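Local coordinates for octopine dehydrogenase (Pecten maximus, PDB 3IQD), which joins L-arginine and pyruvate reductively, at the expense of NADH, to give D-octopine, at residues Arg30-Phe35 with Glu96-Ala101; Phe35-Glu40 with Ile72-Glu77; Leu111-Pro116 with Met139-Leu144. One frame throughout, in Å; residues are numbered along the deposited sequence.

Interaction 1 of 3, residues Arg30-Phe35 with Glu96-Ala101; sequences RVLTLF and EGYFQA. With NAI (1,4-dihydronicotinamide adenine dinucleotide), chain B.
Over one face of the Tyr-98 ring lies the methyl CD1 of Leu-34, while CA of Thr-33 sits at the ring's edge, close to its plane. A second ring, Phe-35, lies against the cofactor: the adenine of NADH covers one of its faces, with C5A of the cofactor 3.6 Å above the plane of the phenyl ring and displaced toward its rim. The setting is a Rossmann-type nucleotide-binding domain, in which the end of strand 27-32 and the loop after it meet helix 95-102. Leu-34 CD1 is 3.9 Å from the Tyr-98 centroid and 29° off the normal, a CH-pi contact over the face. CG of Leu-34 is anti to the carbonyl carbon, and the leucine and tyrosine side chains run past each other in opposite directions. This also sets Leu-34 CD1 against the helix, 3.8 Å from Ala-101 CB. Deeper in, Leu-32 CD2 approaches Tyr-98 CD1 at 4.1 Å, and the tyrosine also leans on Cys-8 of strand 3-8. Phe-35, one of the experimentally identified NADH-binding residues, has CG anti to its amide nitrogen, chi1 -173°, and turns away from the helix to the base. An alanine here is likely to deprive the adenine of this aromatic support and set the base freer to shift. At the loop, Leu-34 N donates a weak hydrogen bond to Tyr-98 OH, 3.5 Å long but nearly straight at 163°.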
# COMPACT_ATOMS: atom_id res chain seq x y z
N ARG A 30 3.76 -14.57 -15.74
CA ARG A 30 3.10 -15.69 -15.08
C ARG A 30 2.21 -15.10 -14.00
O ARG A 30 2.69 -14.36 -13.14
CB ARG A 30 4.12 -16.64 -14.43
CG ARG A 30 5.26 -17.13 -15.33
CD ARG A 30 6.52 -16.28 -15.16
NE ARG A 30 7.71 -16.93 -15.71
CZ ARG A 30 8.57 -17.67 -15.01
NH1 ARG A 30 8.39 -17.88 -13.71
NH2 ARG A 30 9.62 -18.21 -15.61
N VAL A 31 0.92 -15.39 -14.06
CA VAL A 31 -0.01 -14.91 -13.04
C VAL A 31 -0.12 -15.96 -11.93
O VAL A 31 -0.46 -17.11 -12.19
CB VAL A 31 -1.41 -14.59 -13.62
CG1 VAL A 31 -2.34 -14.08 -12.54
CG2 VAL A 31 -1.30 -13.56 -14.73
N LEU A 32 0.19 -15.55 -10.70
CA LEU A 32 -0.04 -16.40 -9.54
C LEU A 32 -1.19 -15.87 -8.69
O LEU A 32 -1.23 -14.69 -8.34
CB LEU A 32 1.23 -16.52 -8.68
CG LEU A 32 1.16 -17.43 -7.44
CD1 LEU A 32 0.91 -18.88 -7.83
CD2 LEU A 32 2.42 -17.31 -6.60
N THR A 33 -2.13 -16.76 -8.38
CA THR A 33 -3.19 -16.44 -7.43
C THR A 33 -3.50 -17.67 -6.58
O THR A 33 -3.80 -18.74 -7.11
CB THR A 33 -4.46 -15.85 -8.12
OG1 THR A 33 -5.59 -15.97 -7.25
CG2 THR A 33 -4.76 -16.56 -9.42
N LEU A 34 -3.40 -17.50 -5.26
CA LEU A 34 -3.60 -18.60 -4.32
C LEU A 34 -4.98 -18.58 -3.68
O LEU A 34 -5.27 -19.40 -2.80
CB LEU A 34 -2.54 -18.58 -3.22
CG LEU A 34 -1.06 -18.41 -3.60
CD1 LEU A 34 -0.31 -17.84 -2.41
CD2 LEU A 34 -0.44 -19.72 -4.08
N PHE A 35 -5.84 -17.65 -4.11
CA PHE A 35 -7.21 -17.57 -3.60
C PHE A 35 -8.06 -18.72 -4.14
O PHE A 35 -8.63 -18.64 -5.23
CB PHE A 35 -7.84 -16.22 -3.92
CG PHE A 35 -9.19 -16.01 -3.27
CD1 PHE A 35 -9.46 -16.51 -2.00
CD2 PHE A 35 -10.18 -15.28 -3.93
CE1 PHE A 35 -10.71 -16.31 -1.40
CE2 PHE A 35 -11.44 -15.07 -3.33
CZ PHE A 35 -11.70 -15.58 -2.07
N GLU A 96 0.94 -12.36 3.23
CA GLU A 96 1.50 -13.48 3.98
C GLU A 96 1.53 -14.76 3.15
O GLU A 96 2.56 -15.44 3.07
CB GLU A 96 0.71 -13.70 5.27
CG GLU A 96 1.26 -14.79 6.18
CD GLU A 96 0.51 -14.87 7.50
OE1 GLU A 96 -0.40 -15.72 7.62
OE2 GLU A 96 0.82 -14.08 8.41
N GLY A 97 0.40 -15.07 2.51
CA GLY A 97 0.25 -16.29 1.71
C GLY A 97 1.21 -16.39 0.54
O GLY A 97 1.72 -17.48 0.25
N TYR A 98 1.43 -15.27 -0.15
CA TYR A 98 2.33 -15.24 -1.30
C TYR A 98 3.79 -15.37 -0.89
O TYR A 98 4.54 -16.11 -1.52
CB TYR A 98 2.11 -13.99 -2.16
CG TYR A 98 0.77 -14.01 -2.84
CD1 TYR A 98 0.55 -14.81 -3.95
CD2 TYR A 98 -0.29 -13.25 -2.35
CE1 TYR A 98 -0.70 -14.85 -4.57
CE2 TYR A 98 -1.54 -13.29 -2.95
CZ TYR A 98 -1.74 -14.09 -4.06
OH TYR A 98 -2.98 -14.12 -4.66
N PHE A 99 4.17 -14.67 0.18
CA PHE A 99 5.52 -14.80 0.74
C PHE A 99 5.83 -16.25 1.13
O PHE A 99 6.91 -16.75 0.86
CB PHE A 99 5.73 -13.87 1.93
CG PHE A 99 5.87 -12.42 1.56
CD1 PHE A 99 6.78 -12.01 0.58
CD2 PHE A 99 5.13 -11.44 2.21
CE1 PHE A 99 6.92 -10.67 0.24
CE2 PHE A 99 5.27 -10.09 1.89
CZ PHE A 99 6.16 -9.71 0.90
N GLN A 100 4.85 -16.91 1.77
CA GLN A 100 4.98 -18.33 2.15
C GLN A 100 5.09 -19.26 0.94
O GLN A 100 5.88 -20.21 0.95
CB GLN A 100 3.82 -18.74 3.07
CG GLN A 100 4.02 -18.35 4.54
CD GLN A 100 2.75 -18.50 5.41
OE1 GLN A 100 2.65 -17.89 6.48
NE2 GLN A 100 1.79 -19.31 4.96
N ALA A 101 4.31 -18.98 -0.11
CA ALA A 101 4.31 -19.80 -1.32
C ALA A 101 5.58 -19.63 -2.16
O ALA A 101 6.09 -20.60 -2.73
CB ALA A 101 3.07 -19.52 -2.17
PA NAI B . -8.97 -6.30 -5.08
O1A NAI B . -9.94 -6.11 -3.97
O2A NAI B . -9.60 -6.16 -6.41
O5B NAI B . -8.30 -7.75 -4.92
C5B NAI B . -9.07 -8.91 -4.72
C4B NAI B . -8.07 -10.05 -4.72
O4B NAI B . -7.59 -10.29 -3.41
C3B NAI B . -8.67 -11.36 -5.19
O3B NAI B . -8.60 -11.48 -6.58
C2B NAI B . -7.78 -12.37 -4.50
O2B NAI B . -6.67 -12.68 -5.31
C1B NAI B . -7.33 -11.67 -3.23
N9A NAI B . -8.11 -12.19 -2.08
C8A NAI B . -9.35 -11.79 -1.67
N7A NAI B . -9.72 -12.52 -0.59
C5A NAI B . -8.72 -13.39 -0.31
C6A NAI B . -8.57 -14.36 0.68
N6A NAI B . -9.33 -14.29 1.77
N1A NAI B . -7.42 -15.12 0.72
C2A NAI B . -6.41 -14.91 -0.21
N3A NAI B . -6.56 -13.94 -1.19
C4A NAI B . -7.70 -13.19 -1.24
O3 NAI B . -7.73 -5.30 -4.91
PN NAI B . -7.27 -4.28 -6.07
O1N NAI B . -8.44 -3.50 -6.50
O2N NAI B . -6.46 -4.98 -7.10
O5D NAI B . -6.31 -3.31 -5.22
C5D NAI B . -5.08 -3.79 -4.71
C4D NAI B . -4.61 -2.87 -3.59
O4D NAI B . -4.40 -1.57 -4.10
C3D NAI B . -5.65 -2.76 -2.48
O3D NAI B . -5.00 -2.87 -1.25
C2D NAI B . -6.25 -1.38 -2.63
O2D NAI B . -6.47 -0.79 -1.37
C1D NAI B . -5.20 -0.61 -3.43
N1N NAI B . -5.77 0.36 -4.40
C2N NAI B . -6.82 0.05 -5.23
C3N NAI B . -7.32 1.00 -6.13
C7N NAI B . -8.10 0.55 -7.34
O7N NAI B . -8.49 -0.80 -7.48
N7N NAI B . -8.41 1.46 -8.26
C4N NAI B . -6.75 2.27 -6.16
C5N NAI B . -5.68 2.58 -5.32
C6N NAI B . -5.20 1.61 -4.45

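Interaction 2 of 3, residues Phe35-Glu40 with Ile72-Glu77; sequences FADEAE and ITKDPE. With NAI (1,4-dihydronicotinamide adenine dinucleotide), chain B.
Ala-39, Lys-74 and Ile-72 bury the most area in this contact between the start of helix 38-46 and the end of strand 71-73. Ala-39 points its methyl toward the strand: CB lies 3.4 Å from Thr-73 C and 3.5 Å from Lys-74 N, so the helix rests on a peptide unit. The paths of the two segments here run 158° apart, nearly opposed, and the CA atoms of Ala-39 and Thr-73 are 5.0 Å apart. Lys-74 flanks the methyl. With CG set between its own backbone N and carbonyl carbon (chi1 80°), the chain passes Ala-36 O by way of CD, then bends at its last torsion so that NZ runs beside Asp-37. The resulting salt bridge, Lys-74 NZ to Asp-37 OD1, is long at 3.8 Å, and both residues are exposed. On the other flank, Ile-72 CG2 meets Ala-39 O at 3.7 Å, while the isoleucine side chain also touches Trp-42 and Thr-43 further along the helix. At the strand's end, Thr-73 OG1 accepts from Asp-75 N in an ST turn, and Asp-75 caps helix 76-80 by accepting from Glu-77 N. Glu-38 faces the cofactor instead: its OE1 accepts from the cofactor hydroxyl O2B and its OE2 from O3B, each at 2.8 Å. An acidic side chain gripping the adenosine ribose diol after the second strand is characteristic of NAD-binding Rossmann domains.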
# COMPACT_ATOMS: atom_id res chain seq x y z
N PHE A 35 -5.84 -17.65 -4.11
CA PHE A 35 -7.21 -17.57 -3.60
C PHE A 35 -8.06 -18.72 -4.14
O PHE A 35 -8.63 -18.64 -5.23
CB PHE A 35 -7.84 -16.22 -3.92
CG PHE A 35 -9.19 -16.01 -3.27
CD1 PHE A 35 -9.46 -16.51 -2.00
CD2 PHE A 35 -10.18 -15.28 -3.93
CE1 PHE A 35 -10.71 -16.31 -1.40
CE2 PHE A 35 -11.44 -15.07 -3.33
CZ PHE A 35 -11.70 -15.58 -2.07
N ALA A 36 -8.12 -19.80 -3.36
CA ALA A 36 -8.84 -21.01 -3.74
C ALA A 36 -8.48 -21.41 -5.17
O ALA A 36 -7.32 -21.68 -5.46
CB ALA A 36 -10.34 -20.84 -3.55
N ASP A 37 -9.48 -21.43 -6.06
CA ASP A 37 -9.26 -21.80 -7.46
C ASP A 37 -9.49 -20.63 -8.42
O ASP A 37 -9.93 -20.82 -9.55
CB ASP A 37 -10.16 -22.97 -7.86
CG ASP A 37 -9.92 -24.20 -7.02
OD1 ASP A 37 -8.75 -24.57 -6.79
OD2 ASP A 37 -10.93 -24.81 -6.59
N GLU A 38 -9.19 -19.42 -7.95
CA GLU A 38 -9.27 -18.23 -8.79
C GLU A 38 -8.50 -18.41 -10.09
O GLU A 38 -8.93 -17.95 -11.15
CB GLU A 38 -8.75 -17.00 -8.04
CG GLU A 38 -9.07 -15.67 -8.70
CD GLU A 38 -8.85 -14.49 -7.77
OE1 GLU A 38 -7.69 -14.27 -7.33
OE2 GLU A 38 -9.83 -13.77 -7.48
N ALA A 39 -7.36 -19.10 -10.01
CA ALA A 39 -6.49 -19.32 -11.17
C ALA A 39 -7.18 -20.10 -12.30
O ALA A 39 -7.11 -19.70 -13.46
CB ALA A 39 -5.22 -20.00 -10.75
N GLU A 40 -7.84 -21.20 -11.94
CA GLU A 40 -8.62 -21.98 -12.90
C GLU A 40 -9.78 -21.18 -13.47
O GLU A 40 -10.05 -21.26 -14.67
CB GLU A 40 -9.16 -23.27 -12.27
CG GLU A 40 -8.14 -24.40 -12.15
CD GLU A 40 -8.79 -25.77 -12.02
OE1 GLU A 40 -8.14 -26.69 -11.47
OE2 GLU A 40 -9.96 -25.94 -12.46
N ILE A 72 -1.51 -18.82 -16.23
CA ILE A 72 -2.29 -18.36 -15.07
C ILE A 72 -2.54 -19.56 -14.15
O ILE A 72 -3.27 -20.49 -14.50
CB ILE A 72 -3.61 -17.69 -15.51
CG1 ILE A 72 -3.32 -16.48 -16.42
CG2 ILE A 72 -4.43 -17.27 -14.27
CD1 ILE A 72 -4.44 -16.10 -17.36
N THR A 73 -1.90 -19.54 -12.98
CA THR A 73 -1.78 -20.73 -12.13
C THR A 73 -1.88 -20.42 -10.63
O THR A 73 -1.72 -19.28 -10.21
CB THR A 73 -0.45 -21.47 -12.44
OG1 THR A 73 -0.45 -22.76 -11.81
CG2 THR A 73 0.76 -20.66 -11.96
N LYS A 74 -2.17 -21.46 -9.85
CA LYS A 74 -2.09 -21.41 -8.39
C LYS A 74 -0.83 -22.12 -7.87
O LYS A 74 -0.61 -22.20 -6.66
CB LYS A 74 -3.36 -22.00 -7.74
CG LYS A 74 -3.45 -23.54 -7.65
CD LYS A 74 -4.51 -23.94 -6.61
CE LYS A 74 -4.55 -25.44 -6.32
NZ LYS A 74 -5.32 -26.20 -7.34
N ASP A 75 -0.02 -22.61 -8.81
CA ASP A 75 1.21 -23.33 -8.50
C ASP A 75 2.40 -22.37 -8.44
O ASP A 75 2.83 -21.86 -9.48
CB ASP A 75 1.45 -24.43 -9.53
CG ASP A 75 2.67 -25.29 -9.22
OD1 ASP A 75 3.45 -24.97 -8.30
OD2 ASP A 75 2.84 -26.31 -9.92
N PRO A 76 2.94 -22.13 -7.24
CA PRO A 76 4.05 -21.17 -7.09
C PRO A 76 5.34 -21.60 -7.80
O PRO A 76 6.11 -20.74 -8.22
CB PRO A 76 4.25 -21.10 -5.57
CG PRO A 76 3.64 -22.34 -5.03
CD PRO A 76 2.54 -22.72 -5.95
N GLU A 77 5.56 -22.91 -7.92
CA GLU A 77 6.74 -23.43 -8.62
C GLU A 77 6.78 -22.99 -10.09
O GLU A 77 7.82 -22.60 -10.59
CB GLU A 77 6.82 -24.96 -8.51
CG GLU A 77 8.02 -25.57 -9.25
CD GLU A 77 8.50 -26.87 -8.64
OE1 GLU A 77 7.66 -27.76 -8.34
OE2 GLU A 77 9.74 -27.01 -8.46
PA NAI B . -8.97 -6.30 -5.08
O1A NAI B . -9.94 -6.11 -3.97
O2A NAI B . -9.60 -6.16 -6.41
O5B NAI B . -8.30 -7.75 -4.92
C5B NAI B . -9.07 -8.91 -4.72
C4B NAI B . -8.07 -10.05 -4.72
O4B NAI B . -7.59 -10.29 -3.41
C3B NAI B . -8.67 -11.36 -5.19
O3B NAI B . -8.60 -11.48 -6.58
C2B NAI B . -7.78 -12.37 -4.50
O2B NAI B . -6.67 -12.68 -5.31
C1B NAI B . -7.33 -11.67 -3.23
N9A NAI B . -8.11 -12.19 -2.08
C8A NAI B . -9.35 -11.79 -1.67
N7A NAI B . -9.72 -12.52 -0.59
C5A NAI B . -8.72 -13.39 -0.31
C6A NAI B . -8.57 -14.36 0.68
N6A NAI B . -9.33 -14.29 1.77
N1A NAI B . -7.42 -15.12 0.72
C2A NAI B . -6.41 -14.91 -0.21
N3A NAI B . -6.56 -13.94 -1.19
C4A NAI B . -7.70 -13.19 -1.24
O3 NAI B . -7.73 -5.30 -4.91
PN NAI B . -7.27 -4.28 -6.07
O1N NAI B . -8.44 -3.50 -6.50
O2N NAI B . -6.46 -4.98 -7.10
O5D NAI B . -6.31 -3.31 -5.22
C5D NAI B . -5.08 -3.79 -4.71
C4D NAI B . -4.61 -2.87 -3.59
O4D NAI B . -4.40 -1.57 -4.10
C3D NAI B . -5.65 -2.76 -2.48
O3D NAI B . -5.00 -2.87 -1.25
C2D NAI B . -6.25 -1.38 -2.63
O2D NAI B . -6.47 -0.79 -1.37
C1D NAI B . -5.20 -0.61 -3.43
N1N NAI B . -5.77 0.36 -4.40
C2N NAI B . -6.82 0.05 -5.23
C3N NAI B . -7.32 1.00 -6.13
C7N NAI B . -8.10 0.55 -7.34
O7N NAI B . -8.49 -0.80 -7.48
N7N NAI B . -8.41 1.46 -8.26
C4N NAI B . -6.75 2.27 -6.16
C5N NAI B . -5.68 2.58 -5.32
C6N NAI B . -5.20 1.61 -4.45

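Interaction 3 of 3, residues Leu111-Pro116 with Met139-Leu144. With NAI (1,4-dihydronicotinamide adenine dinucleotide), chain B; AG2 (agmatine), chain C.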
# COMPACT_ATOMS: atom_id res chain seq x y z
N LEU A 111 13.58 -9.54 -7.79
CA LEU A 111 13.12 -8.27 -7.28
C LEU A 111 11.71 -8.47 -6.79
O LEU A 111 10.81 -8.78 -7.57
CB LEU A 111 13.15 -7.21 -8.38
CG LEU A 111 12.59 -5.82 -8.04
CD1 LEU A 111 13.52 -5.07 -7.10
CD2 LEU A 111 12.36 -5.04 -9.32
N ILE A 112 11.50 -8.29 -5.48
CA ILE A 112 10.19 -8.52 -4.89
C ILE A 112 9.45 -7.19 -4.66
O ILE A 112 9.87 -6.36 -3.85
CB ILE A 112 10.28 -9.42 -3.63
CG1 ILE A 112 10.81 -10.79 -4.06
CG2 ILE A 112 8.91 -9.54 -2.96
CD1 ILE A 112 11.12 -11.75 -2.94
N VAL A 113 8.36 -7.01 -5.39
CA VAL A 113 7.69 -5.72 -5.50
C VAL A 113 6.33 -5.72 -4.80
O VAL A 113 5.55 -6.66 -4.93
CB VAL A 113 7.51 -5.30 -7.00
CG1 VAL A 113 6.88 -3.93 -7.12
CG2 VAL A 113 8.84 -5.31 -7.72
N GLY A 114 6.08 -4.66 -4.03
CA GLY A 114 4.79 -4.44 -3.38
C GLY A 114 4.05 -3.33 -4.10
O GLY A 114 4.42 -2.16 -4.00
N LEU A 115 2.99 -3.69 -4.83
CA LEU A 115 2.28 -2.73 -5.66
C LEU A 115 0.77 -2.76 -5.40
O LEU A 115 0.04 -3.42 -6.13
CB LEU A 115 2.58 -3.00 -7.15
CG LEU A 115 2.25 -1.94 -8.20
CD1 LEU A 115 3.34 -0.91 -8.26
CD2 LEU A 115 2.06 -2.58 -9.56
N PRO A 116 0.31 -2.07 -4.34
CA PRO A 116 1.09 -1.33 -3.36
C PRO A 116 1.58 -2.23 -2.23
O PRO A 116 1.16 -3.39 -2.13
CB PRO A 116 0.08 -0.32 -2.82
CG PRO A 116 -1.20 -1.05 -2.87
CD PRO A 116 -1.13 -1.98 -4.05
N MET A 139 11.00 -3.91 -3.11
CA MET A 139 10.55 -2.62 -3.65
C MET A 139 9.15 -2.29 -3.15
O MET A 139 8.23 -3.09 -3.31
CB MET A 139 10.57 -2.66 -5.18
CG MET A 139 10.73 -1.32 -5.85
SD MET A 139 10.91 -1.53 -7.63
CE MET A 139 11.20 0.16 -8.16
N SER A 140 8.98 -1.11 -2.58
CA SER A 140 7.70 -0.71 -2.00
C SER A 140 7.11 0.51 -2.68
O SER A 140 7.68 1.60 -2.60
CB SER A 140 7.85 -0.47 -0.50
OG SER A 140 8.05 -1.69 0.20
N PHE A 141 5.96 0.33 -3.34
CA PHE A 141 5.27 1.42 -4.02
C PHE A 141 4.19 2.03 -3.14
O PHE A 141 3.45 1.31 -2.48
CB PHE A 141 4.65 0.94 -5.33
CG PHE A 141 5.62 0.87 -6.48
CD1 PHE A 141 6.42 -0.25 -6.67
CD2 PHE A 141 5.72 1.93 -7.38
CE1 PHE A 141 7.32 -0.31 -7.73
CE2 PHE A 141 6.62 1.88 -8.46
CZ PHE A 141 7.42 0.76 -8.63
N GLU A 142 4.11 3.36 -3.16
CA GLU A 142 3.21 4.12 -2.26
C GLU A 142 1.72 3.74 -2.36
O GLU A 142 1.06 3.52 -1.35
CB GLU A 142 3.41 5.64 -2.44
CG GLU A 142 3.40 6.15 -3.89
CD GLU A 142 3.59 7.66 -4.01
OE1 GLU A 142 3.55 8.37 -2.98
OE2 GLU A 142 3.79 8.14 -5.15
N THR A 143 1.21 3.67 -3.59
CA THR A 143 -0.18 3.30 -3.86
C THR A 143 -0.25 2.55 -5.20
O THR A 143 0.78 2.25 -5.80
CB THR A 143 -1.12 4.55 -3.83
OG1 THR A 143 -2.49 4.13 -3.92
CG2 THR A 143 -0.82 5.51 -4.96
N LEU A 144 -1.45 2.23 -5.66
CA LEU A 144 -1.61 1.58 -6.96
C LEU A 144 -1.51 2.62 -8.09
O LEU A 144 -2.16 3.66 -8.02
CB LEU A 144 -2.94 0.83 -7.03
CG LEU A 144 -3.17 -0.15 -8.19
CD1 LEU A 144 -2.38 -1.44 -8.00
CD2 LEU A 144 -4.64 -0.44 -8.33
PA NAI B . -8.97 -6.30 -5.08
O1A NAI B . -9.94 -6.11 -3.97
O2A NAI B . -9.60 -6.16 -6.41
O5B NAI B . -8.30 -7.75 -4.92
C5B NAI B . -9.07 -8.91 -4.72
C4B NAI B . -8.07 -10.05 -4.72
O4B NAI B . -7.59 -10.29 -3.41
C3B NAI B . -8.67 -11.36 -5.19
O3B NAI B . -8.60 -11.48 -6.58
C2B NAI B . -7.78 -12.37 -4.50
O2B NAI B . -6.67 -12.68 -5.31
C1B NAI B . -7.33 -11.67 -3.23
N9A NAI B . -8.11 -12.19 -2.08
C8A NAI B . -9.35 -11.79 -1.67
N7A NAI B . -9.72 -12.52 -0.59
C5A NAI B . -8.72 -13.39 -0.31
C6A NAI B . -8.57 -14.36 0.68
N6A NAI B . -9.33 -14.29 1.77
N1A NAI B . -7.42 -15.12 0.72
C2A NAI B . -6.41 -14.91 -0.21
N3A NAI B . -6.56 -13.94 -1.19
C4A NAI B . -7.70 -13.19 -1.24
O3 NAI B . -7.73 -5.30 -4.91
PN NAI B . -7.27 -4.28 -6.07
O1N NAI B . -8.44 -3.50 -6.50
O2N NAI B . -6.46 -4.98 -7.10
O5D NAI B . -6.31 -3.31 -5.22
C5D NAI B . -5.08 -3.79 -4.71
C4D NAI B . -4.61 -2.87 -3.59
O4D NAI B . -4.40 -1.57 -4.10
C3D NAI B . -5.65 -2.76 -2.48
O3D NAI B . -5.00 -2.87 -1.25
C2D NAI B . -6.25 -1.38 -2.63
O2D NAI B . -6.47 -0.79 -1.37
C1D NAI B . -5.20 -0.61 -3.43
N1N NAI B . -5.77 0.36 -4.40
C2N NAI B . -6.82 0.05 -5.23
C3N NAI B . -7.32 1.00 -6.13
C7N NAI B . -8.10 0.55 -7.34
O7N NAI B . -8.49 -0.80 -7.48
N7N NAI B . -8.41 1.46 -8.26
C4N NAI B . -6.75 2.27 -6.16
C5N NAI B . -5.68 2.58 -5.32
C6N NAI B . -5.20 1.61 -4.45
N AG2 C . -5.08 5.13 0.19
CA AG2 C . -3.83 5.24 -0.61
CB AG2 C . -3.45 6.71 -0.82
CG AG2 C . -2.09 6.93 -1.45
CD AG2 C . -0.99 7.05 -0.41
NE AG2 C . -0.02 8.09 -0.75
CZ AG2 C . 1.26 8.07 -0.39
NH1 AG2 C . 1.75 7.06 0.32
NH2 AG2 C . 2.06 9.07 -0.75
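Strands 111-114 and 139-141 run parallel, their axes 4.8 Å apart and 19° askew, joined by three backbone hydrogen bonds: Met-139 N to Ile-112 O, Gly-114 N to Met-139 O and Phe-141 N to Gly-114 O. On one face of the sheet Val-113 and Met-139 lie side by side, CG2 of the valine 4.1 Å from CB of the methionine. The Phe-141 ring packs against two apolar side chains. Leu-115 CD1 stands over one face of its ring, 3.7 Å from the centroid and 24° off the normal, a CH-pi contact, whereas Gly-114 O lies in plane at the edge. Val-113 CG1 adds an oblique contact with Phe-141 CE1 at 3.7 Å. Beyond the strands the two segments stay together: Pro-116, preceded by a cis peptide, puts CB 3.7 Å from Thr-143 C, and its CD approaches both Leu-144 CD1 and the ribose oxygen O4D of NADH. Leu-144 CB packs on the nicotinamide at C6N, 3.5 Å away. Glu-142 OE1 lies 2.8 Å from NH2 of agmatine. The other carboxylate oxygen, OE2, is bonded to Ala-167 N. Thr-143, a pyruvate-binding residue, faces both ligands, so this beta-alpha-beta unit of the Rossmann-type domain ends at the active site.

How the interactions relate
Interactions 1 and 2 are neighbours, their centres 8 Å apart; they share Phe-35, and interaction 2 is nested along the chain inside the loop closed by interaction 1. The parallel strands 27-32 and 71-73 tie them together, as does a probable hydrogen bond of 2.7 Å from Thr-33 OG1 to Glu-38 OE1. Interaction 3 comes later, its centre about 15 Å from that of interaction 1, which it touches where Phe-99 CE1 packs on Ile-112 CG2; interactions 2 and 3 do not touch, their centres about 21 Å apart. All three reach the same sheet and NADH. The cofactor spans them, adenosine end at interactions 1 and 2, nicotinamide end at interaction 3, beside agmatine.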